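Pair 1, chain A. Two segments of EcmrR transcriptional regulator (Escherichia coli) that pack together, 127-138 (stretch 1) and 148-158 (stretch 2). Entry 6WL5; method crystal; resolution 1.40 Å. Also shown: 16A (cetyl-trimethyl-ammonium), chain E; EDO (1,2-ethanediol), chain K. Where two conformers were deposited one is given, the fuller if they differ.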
# COMPACT_ATOMS: atom_id res chain seq x y z
N LEU A 127 15.65 -3.38 -5.61
CA LEU A 127 14.19 -3.51 -5.47
C LEU A 127 13.74 -4.84 -6.09
O LEU A 127 14.00 -5.10 -7.27
CB LEU A 127 13.48 -2.34 -6.18
CG LEU A 127 11.95 -2.30 -6.18
CD1 LEU A 127 11.36 -2.07 -4.80
CD2 LEU A 127 11.50 -1.19 -7.12
N THR A 128 13.10 -5.70 -5.29
CA THR A 128 12.81 -7.05 -5.72
C THR A 128 11.33 -7.44 -5.75
O THR A 128 11.03 -8.61 -6.08
CB THR A 128 13.56 -8.04 -4.80
OG1 THR A 128 13.20 -7.79 -3.44
CG2 THR A 128 15.09 -7.90 -4.93
N ASN A 129 10.40 -6.54 -5.39
CA ASN A 129 8.98 -6.80 -5.55
C ASN A 129 8.25 -5.47 -5.57
O ASN A 129 8.87 -4.40 -5.51
CB ASN A 129 8.44 -7.76 -4.47
CG ASN A 129 7.33 -8.68 -5.00
OD1 ASN A 129 6.49 -8.27 -5.83
ND2 ASN A 129 7.35 -9.96 -4.56
N SER A 130 6.92 -5.53 -5.69
CA SER A 130 6.12 -4.32 -5.89
C SER A 130 6.15 -3.41 -4.66
O SER A 130 5.90 -3.87 -3.55
CB SER A 130 4.69 -4.77 -6.14
OG SER A 130 4.65 -5.58 -7.28
N PRO A 131 6.44 -2.11 -4.84
CA PRO A 131 6.27 -1.16 -3.73
C PRO A 131 4.88 -1.22 -3.11
O PRO A 131 3.88 -1.44 -3.80
CB PRO A 131 6.54 0.19 -4.40
CG PRO A 131 7.53 -0.17 -5.53
CD PRO A 131 6.97 -1.46 -6.06
N ARG A 132 4.83 -1.03 -1.80
CA ARG A 132 3.58 -0.93 -1.05
C ARG A 132 3.42 0.47 -0.48
O ARG A 132 4.39 1.09 -0.02
CB ARG A 132 3.57 -1.93 0.11
CG ARG A 132 4.08 -3.33 -0.22
CD ARG A 132 3.83 -4.33 0.88
NE ARG A 132 4.24 -5.65 0.45
CZ ARG A 132 4.20 -6.72 1.22
NH1 ARG A 132 3.78 -6.61 2.47
NH2 ARG A 132 4.64 -7.90 0.76
N GLU A 133 2.17 0.95 -0.49
CA GLU A 133 1.83 2.29 -0.02
C GLU A 133 0.79 2.09 1.07
O GLU A 133 -0.36 1.78 0.78
CB GLU A 133 1.27 3.10 -1.20
CG GLU A 133 0.89 4.53 -0.93
CD GLU A 133 0.56 5.20 -2.27
OE1 GLU A 133 1.50 5.74 -2.87
OE2 GLU A 133 -0.62 5.12 -2.72
N SER A 134 1.21 2.22 2.32
CA SER A 134 0.43 1.81 3.48
C SER A 134 -0.22 3.04 4.12
O SER A 134 0.48 3.91 4.65
CB SER A 134 1.36 1.13 4.48
OG SER A 134 0.66 0.73 5.64
N TYR A 135 -1.56 3.05 4.15
CA TYR A 135 -2.34 4.20 4.58
C TYR A 135 -2.58 4.08 6.08
O TYR A 135 -3.16 3.10 6.54
CB TYR A 135 -3.69 4.24 3.84
CG TYR A 135 -3.44 4.17 2.34
CD1 TYR A 135 -2.86 5.22 1.68
CD2 TYR A 135 -3.75 3.03 1.62
CE1 TYR A 135 -2.57 5.15 0.31
CE2 TYR A 135 -3.49 2.95 0.28
CZ TYR A 135 -2.89 3.99 -0.38
OH TYR A 135 -2.63 3.85 -1.73
N ILE A 136 -2.12 5.09 6.83
CA ILE A 136 -2.20 5.07 8.29
C ILE A 136 -3.19 6.11 8.79
O ILE A 136 -4.28 5.77 9.29
CB ILE A 136 -0.78 5.23 8.90
CG1 ILE A 136 0.14 4.12 8.42
CG2 ILE A 136 -0.84 5.26 10.42
CD1 ILE A 136 1.59 4.41 8.67
N ASP A 137 -2.82 7.38 8.65
CA ASP A 137 -3.67 8.52 8.97
C ASP A 137 -4.01 9.28 7.69
O ASP A 137 -3.20 9.39 6.77
CB ASP A 137 -2.94 9.44 9.95
CG ASP A 137 -2.69 8.79 11.31
OD1 ASP A 137 -3.48 7.93 11.76
OD2 ASP A 137 -1.66 9.16 11.89
N GLY A 138 -5.24 9.76 7.61
CA GLY A 138 -5.73 10.38 6.40
C GLY A 138 -7.08 11.01 6.66
O GLY A 138 -7.44 11.25 7.81
N TRP A 148 -1.64 13.75 7.85
CA TRP A 148 -1.75 12.44 7.22
C TRP A 148 -0.40 11.71 7.22
O TRP A 148 0.67 12.32 7.22
CB TRP A 148 -2.25 12.60 5.80
CG TRP A 148 -3.63 13.17 5.73
CD1 TRP A 148 -4.47 13.55 6.76
CD2 TRP A 148 -4.34 13.42 4.52
NE1 TRP A 148 -5.67 13.98 6.24
CE2 TRP A 148 -5.61 13.93 4.87
CE3 TRP A 148 -4.02 13.25 3.15
CZ2 TRP A 148 -6.56 14.29 3.90
CZ3 TRP A 148 -4.95 13.62 2.19
CH2 TRP A 148 -6.21 14.11 2.57
N MET A 149 -0.47 10.39 7.27
CA MET A 149 0.73 9.56 7.39
C MET A 149 0.54 8.32 6.54
O MET A 149 -0.42 7.55 6.74
CB MET A 149 0.95 9.18 8.86
CG MET A 149 1.96 8.10 9.06
SD MET A 149 2.31 7.74 10.78
CE MET A 149 3.03 9.31 11.20
N THR A 150 1.48 8.11 5.62
CA THR A 150 1.47 7.03 4.65
C THR A 150 2.88 6.48 4.61
O THR A 150 3.84 7.24 4.41
CB THR A 150 1.09 7.58 3.27
OG1 THR A 150 -0.12 8.37 3.35
CG2 THR A 150 0.84 6.51 2.24
N GLU A 151 3.01 5.18 4.80
CA GLU A 151 4.32 4.56 4.77
C GLU A 151 4.57 3.93 3.42
O GLU A 151 3.76 3.12 2.94
CB GLU A 151 4.52 3.54 5.89
CG GLU A 151 5.93 2.96 5.88
CD GLU A 151 6.30 2.20 7.12
OE1 GLU A 151 6.63 2.83 8.16
OE2 GLU A 151 6.26 0.95 7.06
N ILE A 152 5.68 4.30 2.80
CA ILE A 152 6.09 3.73 1.50
C ILE A 152 7.13 2.65 1.77
O ILE A 152 8.10 2.89 2.48
CB ILE A 152 6.63 4.79 0.52
CG1 ILE A 152 5.67 5.99 0.37
CG2 ILE A 152 6.88 4.12 -0.84
CD1 ILE A 152 4.22 5.62 0.09
N GLN A 153 6.89 1.45 1.24
CA GLN A 153 7.69 0.25 1.56
C GLN A 153 8.23 -0.35 0.26
O GLN A 153 7.46 -0.86 -0.55
CB GLN A 153 6.84 -0.78 2.32
CG GLN A 153 5.99 -0.15 3.45
CD GLN A 153 5.07 -1.15 4.13
OE1 GLN A 153 4.44 -1.99 3.47
NE2 GLN A 153 4.92 -1.01 5.44
N PHE A 154 9.55 -0.35 0.10
CA PHE A 154 10.21 -0.97 -1.05
C PHE A 154 10.75 -2.34 -0.66
O PHE A 154 11.68 -2.42 0.17
CB PHE A 154 11.37 -0.09 -1.52
CG PHE A 154 10.98 1.00 -2.50
CD1 PHE A 154 9.72 1.57 -2.53
CD2 PHE A 154 11.91 1.46 -3.40
CE1 PHE A 154 9.40 2.58 -3.42
CE2 PHE A 154 11.59 2.45 -4.31
CZ PHE A 154 10.33 3.01 -4.32
N PRO A 155 10.22 -3.44 -1.22
CA PRO A 155 10.82 -4.76 -0.97
C PRO A 155 12.22 -4.81 -1.56
O PRO A 155 12.41 -4.52 -2.74
CB PRO A 155 9.86 -5.72 -1.69
CG PRO A 155 8.58 -4.92 -1.91
CD PRO A 155 9.08 -3.51 -2.14
N VAL A 156 13.21 -5.17 -0.74
CA VAL A 156 14.59 -5.14 -1.19
C VAL A 156 15.40 -6.35 -0.73
O VAL A 156 15.03 -7.08 0.19
CB VAL A 156 15.33 -3.85 -0.73
CG1 VAL A 156 14.73 -2.61 -1.36
CG2 VAL A 156 15.30 -3.71 0.78
N GLU A 157 16.54 -6.53 -1.42
CA GLU A 157 17.59 -7.47 -1.06
C GLU A 157 18.93 -6.77 -1.22
O GLU A 157 19.12 -5.96 -2.13
CB GLU A 157 17.44 -8.72 -1.95
CG GLU A 157 16.09 -9.40 -1.69
CD GLU A 157 15.83 -10.64 -2.49
OE1 GLU A 157 16.57 -10.91 -3.45
OE2 GLU A 157 14.86 -11.35 -2.14
N LYS A 158 19.86 -7.07 -0.31
CA LYS A 158 21.18 -6.48 -0.37
C LYS A 158 21.94 -7.07 -1.55
O LYS A 158 21.90 -8.28 -1.80
CB LYS A 158 21.90 -6.82 0.94
CG LYS A 158 23.29 -6.25 1.10
CD LYS A 158 23.28 -4.72 1.28
CE LYS A 158 24.72 -4.18 1.16
NZ LYS A 158 24.78 -2.73 1.57
C1 16A E . 16.76 0.42 -11.22
C2 16A E . 15.24 0.53 -11.11
C3 16A E . 14.76 1.95 -11.42
C4 16A E . 13.40 2.29 -10.80
C5 16A E . 12.48 1.10 -10.51
C6 16A E . 11.07 1.58 -10.20
C7 16A E . 9.98 0.53 -10.32
C8 16A E . 8.63 1.24 -10.21
C9 16A E . 7.77 0.59 -9.16
C10 16A E . 6.28 0.55 -9.52
C11 16A E . 5.63 1.90 -9.83
C12 16A E . 5.52 2.83 -8.63
C13 16A E . 4.44 3.87 -8.92
C14 16A E . 4.07 4.60 -7.65
C15 16A E . 3.16 5.78 -7.94
C16 16A E . 2.65 6.31 -6.63
N1 16A E . 1.92 7.58 -6.77
C17 16A E . 0.86 7.54 -7.79
C18 16A E . 1.36 7.79 -5.42
C19 16A E . 2.86 8.68 -6.98
C1 EDO K . 18.27 -8.88 2.83
O1 EDO K . 19.15 -8.83 1.70
C2 EDO K . 16.88 -8.37 2.47
O2 EDO K . 16.16 -9.29 1.64
O HOH W 1 -2.70 7.94 4.34

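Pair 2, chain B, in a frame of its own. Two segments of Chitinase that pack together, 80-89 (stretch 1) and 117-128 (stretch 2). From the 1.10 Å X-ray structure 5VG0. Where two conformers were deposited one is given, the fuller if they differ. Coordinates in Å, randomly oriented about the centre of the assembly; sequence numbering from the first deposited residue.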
# COMPACT_ATOMS: atom_id res chain seq x y z
N THR B 80 -5.69 13.83 6.21
CA THR B 80 -4.42 13.21 5.90
C THR B 80 -3.29 14.22 6.00
O THR B 80 -3.42 15.37 5.56
CB THR B 80 -4.48 12.67 4.47
OG1 THR B 80 -5.48 11.66 4.39
CG2 THR B 80 -3.18 12.08 4.02
N SER B 81 -2.16 13.78 6.55
CA SER B 81 -0.95 14.57 6.51
C SER B 81 -0.23 14.28 5.20
O SER B 81 -0.35 15.05 4.25
CB SER B 81 -0.08 14.33 7.74
OG SER B 81 0.16 12.95 7.88
N THR B 82 0.48 13.17 5.11
CA THR B 82 1.21 12.80 3.91
C THR B 82 0.90 11.38 3.47
O THR B 82 0.52 10.52 4.26
CB THR B 82 2.73 12.92 4.11
OG1 THR B 82 3.12 12.12 5.21
CG2 THR B 82 3.16 14.35 4.31
N TRP B 83 1.13 11.17 2.18
CA TRP B 83 1.23 9.87 1.55
C TRP B 83 2.70 9.67 1.24
O TRP B 83 3.30 10.47 0.52
CB TRP B 83 0.42 9.84 0.25
CG TRP B 83 -0.99 10.32 0.37
CD1 TRP B 83 -1.43 11.60 0.30
CD2 TRP B 83 -2.14 9.50 0.58
NE1 TRP B 83 -2.78 11.64 0.45
CE2 TRP B 83 -3.25 10.36 0.62
CE3 TRP B 83 -2.34 8.13 0.73
CZ2 TRP B 83 -4.54 9.89 0.82
CZ3 TRP B 83 -3.62 7.67 0.91
CH2 TRP B 83 -4.70 8.54 0.97
N GLU B 84 3.31 8.63 1.80
CA GLU B 84 4.72 8.36 1.61
C GLU B 84 4.88 7.07 0.83
O GLU B 84 4.25 6.06 1.15
CB GLU B 84 5.44 8.23 2.95
CG GLU B 84 5.47 9.52 3.75
CD GLU B 84 6.06 9.33 5.11
OE1 GLU B 84 5.50 8.54 5.89
OE2 GLU B 84 7.11 9.95 5.39
N TYR B 85 5.72 7.10 -0.18
CA TYR B 85 6.01 5.94 -1.01
C TYR B 85 7.47 5.57 -0.88
O TYR B 85 8.34 6.39 -1.14
CB TYR B 85 5.65 6.21 -2.47
CG TYR B 85 4.18 6.45 -2.66
CD1 TYR B 85 3.32 5.40 -2.84
CD2 TYR B 85 3.64 7.71 -2.61
CE1 TYR B 85 1.97 5.58 -3.00
CE2 TYR B 85 2.26 7.91 -2.78
CZ TYR B 85 1.44 6.83 -2.98
OH TYR B 85 0.08 6.96 -3.14
N PHE B 86 7.71 4.33 -0.48
CA PHE B 86 9.04 3.77 -0.29
C PHE B 86 9.29 2.74 -1.37
O PHE B 86 8.37 2.02 -1.78
CB PHE B 86 9.15 3.06 1.07
CG PHE B 86 8.95 3.95 2.26
CD1 PHE B 86 7.69 4.35 2.66
CD2 PHE B 86 10.04 4.36 3.01
CE1 PHE B 86 7.53 5.17 3.76
CE2 PHE B 86 9.87 5.18 4.10
CZ PHE B 86 8.61 5.58 4.48
N VAL B 87 10.52 2.64 -1.84
CA VAL B 87 10.93 1.58 -2.75
C VAL B 87 11.97 0.76 -2.00
O VAL B 87 13.02 1.28 -1.60
CB VAL B 87 11.48 2.14 -4.07
CG1 VAL B 87 12.03 1.01 -4.94
CG2 VAL B 87 10.39 2.94 -4.76
N ASP B 88 11.66 -0.51 -1.76
CA ASP B 88 12.55 -1.40 -1.01
C ASP B 88 12.98 -0.78 0.31
O ASP B 88 14.14 -0.89 0.72
CB ASP B 88 13.74 -1.82 -1.86
CG ASP B 88 13.35 -2.40 -3.19
OD1 ASP B 88 12.34 -3.13 -3.28
OD2 ASP B 88 14.08 -2.12 -4.15
N GLY B 89 12.07 -0.09 0.99
CA GLY B 89 12.30 0.40 2.32
C GLY B 89 12.89 1.79 2.42
O GLY B 89 13.08 2.28 3.54
N GLU B 117 12.85 -6.00 -10.17
CA GLU B 117 11.86 -6.41 -9.18
C GLU B 117 12.02 -5.57 -7.92
O GLU B 117 13.11 -5.49 -7.35
CB GLU B 117 12.08 -7.88 -8.81
CG GLU B 117 11.98 -8.83 -9.98
CD GLU B 117 12.48 -10.22 -9.64
OE1 GLU B 117 12.19 -10.70 -8.52
OE2 GLU B 117 13.17 -10.83 -10.47
N HIS B 118 10.92 -4.97 -7.47
CA HIS B 118 10.93 -4.13 -6.28
C HIS B 118 9.61 -4.26 -5.54
O HIS B 118 8.61 -4.70 -6.10
CB HIS B 118 11.15 -2.65 -6.65
CG HIS B 118 12.42 -2.46 -7.37
ND1 HIS B 118 13.63 -2.41 -6.70
CD2 HIS B 118 12.71 -2.40 -8.68
CE1 HIS B 118 14.60 -2.30 -7.59
NE2 HIS B 118 14.07 -2.31 -8.80
N THR B 119 9.63 -3.86 -4.29
CA THR B 119 8.41 -3.75 -3.50
C THR B 119 8.22 -2.29 -3.12
O THR B 119 9.11 -1.68 -2.50
CB THR B 119 8.45 -4.63 -2.26
OG1 THR B 119 8.59 -6.00 -2.69
CG2 THR B 119 7.17 -4.50 -1.45
N ILE B 120 7.09 -1.72 -3.51
CA ILE B 120 6.72 -0.37 -3.12
C ILE B 120 5.88 -0.46 -1.86
O ILE B 120 4.92 -1.24 -1.82
CB ILE B 120 5.91 0.32 -4.23
CG1 ILE B 120 6.70 0.36 -5.54
CG2 ILE B 120 5.49 1.72 -3.80
CD1 ILE B 120 5.91 0.84 -6.71
N LEU B 121 6.22 0.30 -0.83
CA LEU B 121 5.37 0.46 0.34
C LEU B 121 4.74 1.84 0.30
O LEU B 121 5.46 2.85 0.21
CB LEU B 121 6.17 0.30 1.63
CG LEU B 121 5.41 0.67 2.93
CD1 LEU B 121 4.28 -0.31 3.19
CD2 LEU B 121 6.36 0.77 4.10
N ALA B 122 3.43 1.87 0.34
CA ALA B 122 2.67 3.10 0.46
C ALA B 122 2.19 3.21 1.90
O ALA B 122 1.54 2.31 2.40
CB ALA B 122 1.49 3.11 -0.51
N ARG B 123 2.53 4.32 2.54
CA ARG B 123 2.17 4.60 3.92
C ARG B 123 1.29 5.84 3.92
O ARG B 123 1.74 6.92 3.55
CB ARG B 123 3.44 4.79 4.74
CG ARG B 123 3.23 4.88 6.21
CD ARG B 123 4.56 4.66 6.93
NE ARG B 123 5.41 5.84 6.88
CZ ARG B 123 6.57 5.96 7.52
NH1 ARG B 123 7.07 4.94 8.20
NH2 ARG B 123 7.23 7.10 7.48
N TRP B 124 0.05 5.67 4.33
CA TRP B 124 -0.94 6.74 4.39
C TRP B 124 -1.04 7.21 5.83
O TRP B 124 -1.53 6.48 6.69
CB TRP B 124 -2.29 6.21 3.91
CG TRP B 124 -3.45 7.13 4.12
CD1 TRP B 124 -3.43 8.47 4.29
CD2 TRP B 124 -4.83 6.73 4.18
NE1 TRP B 124 -4.71 8.94 4.46
CE2 TRP B 124 -5.59 7.89 4.39
CE3 TRP B 124 -5.49 5.52 4.06
CZ2 TRP B 124 -6.98 7.87 4.49
CZ3 TRP B 124 -6.87 5.50 4.16
CH2 TRP B 124 -7.60 6.67 4.38
N ASN B 125 -0.56 8.42 6.11
CA ASN B 125 -0.53 8.96 7.46
C ASN B 125 -1.79 9.78 7.74
O ASN B 125 -2.09 10.74 7.02
CB ASN B 125 0.71 9.81 7.65
CG ASN B 125 1.97 9.02 7.53
OD1 ASN B 125 2.19 8.06 8.26
ND2 ASN B 125 2.80 9.39 6.60
N VAL B 126 -2.50 9.42 8.78
CA VAL B 126 -3.73 10.11 9.17
C VAL B 126 -3.36 11.29 10.07
O VAL B 126 -2.56 11.15 10.99
CB VAL B 126 -4.67 9.12 9.87
CG1 VAL B 126 -5.91 9.83 10.40
CG2 VAL B 126 -5.04 7.99 8.90
N SER B 127 -3.93 12.47 9.81
CA SER B 127 -3.44 13.68 10.46
C SER B 127 -3.92 13.85 11.89
O SER B 127 -3.29 14.61 12.64
CB SER B 127 -3.81 14.91 9.64
OG SER B 127 -5.19 15.06 9.60
N ASN B 128 -5.00 13.18 12.28
CA ASN B 128 -5.61 13.39 13.59
C ASN B 128 -5.65 12.13 14.45
O ASN B 128 -6.34 12.11 15.48
CB ASN B 128 -7.04 13.95 13.44
CG ASN B 128 -7.89 13.17 12.43
OD1 ASN B 128 -7.60 12.02 12.09
ND2 ASN B 128 -8.96 13.80 11.94
O HOH W 2 9.31 -0.70 0.39

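Both pairs are two antiparallel strands packed edge to edge. The strand directions differ by 159° in pair 1 and 162° in pair 2. Fourteen central residues superpose with an RMSD of 0.5 Å over N, CA and C. Buried surface is similar, 1056 Å² in pair 1 and 949 Å² in pair 2.

The register matches across the centre. Arg A132 pairs with Gln A153 as Glu B84 pairs with Arg B123. Ser A134 pairs with Glu A151 as Phe B86 pairs with Leu B121. All four are hydrogen-bonded pairs. In pair 1, Arg A132 N donates to Gln A153 O at 2.9 Å, and Ser A134 N to Glu A151 O at 2.8 Å. In pair 2, Glu B84 N donates to Arg B123 O at 2.9 Å, and Phe B86 N to Leu B121 O at 2.8 Å. The backbone bonds match at these positions, while the side chains differ.

Arg A132, Ser A134, Glu A151 and Gln A153 share one face in pair 1, and all four are polar. There Gln A153 NE2 donates to Glu A151 OE2 at 2.9 Å, a bond along one strand. The matching face of pair 2 ties the strands together. Glu B84 OE1 forms a salt bridge with Arg B123 NH2 at 2.8 Å. The same oxygen, Glu B84 OE1, accepts from Asn B125 ND2 at 2.9 Å. Phe B86 lies beside this bridge, and its CZ sits over the face of the Arg B123 guanidinium, 3.6 Å from NH2. Phe B86 CD1 also meets Leu B121 CD2 at 4.1 Å, where pair 1 has the small Ser A134 beside Glu A151.

Pro A131 matches Trp B83 and Phe A154 matches Trp B124. Pair 1 fills this place with a proline against a ring: Pro A131 CB is 3.9 Å from Phe A154 CE1. Pair 2 uses two large rings. The six-membered ring of Trp B83 and the five-membered ring of Trp B124 form an offset stack, with centroids 3.8 Å apart and planes at 13°. On the face carrying Glu A133 and Ile A152, Glu A133 CG approaches Ile A152 CD1 at 3.6 Å. At the matching positions, Tyr B85 CE1 meets Ala B122 CB at 3.5 Å, the larger residue facing the smaller.

Pro A155 and Asn B125 also match. Both point toward the other strand. Pro A155 has no backbone hydrogen to donate, and its CG packs 3.3 Å from Ser A130 O. Asn B125 N donates to Thr B82 O at 3.0 Å, and its ND2 donates to Thr B82 OG1 at 3.1 Å.

At the other end, Ile A136 matches Asp B88. Both backbones bond here, Ile A136 N to Met A149 O at 3.0 Å and Asp B88 N to Thr B119 O at 2.9 Å. The side chains differ. Ile A136 CD1 makes an apolar contact with Met A149 CG at 3.7 Å. Asp B88 instead uses both carboxylate oxygens: OD1 accepts from Thr B119 N at 3.0 Å, and OD2 accepts from His B118 ND1 at 2.6 Å.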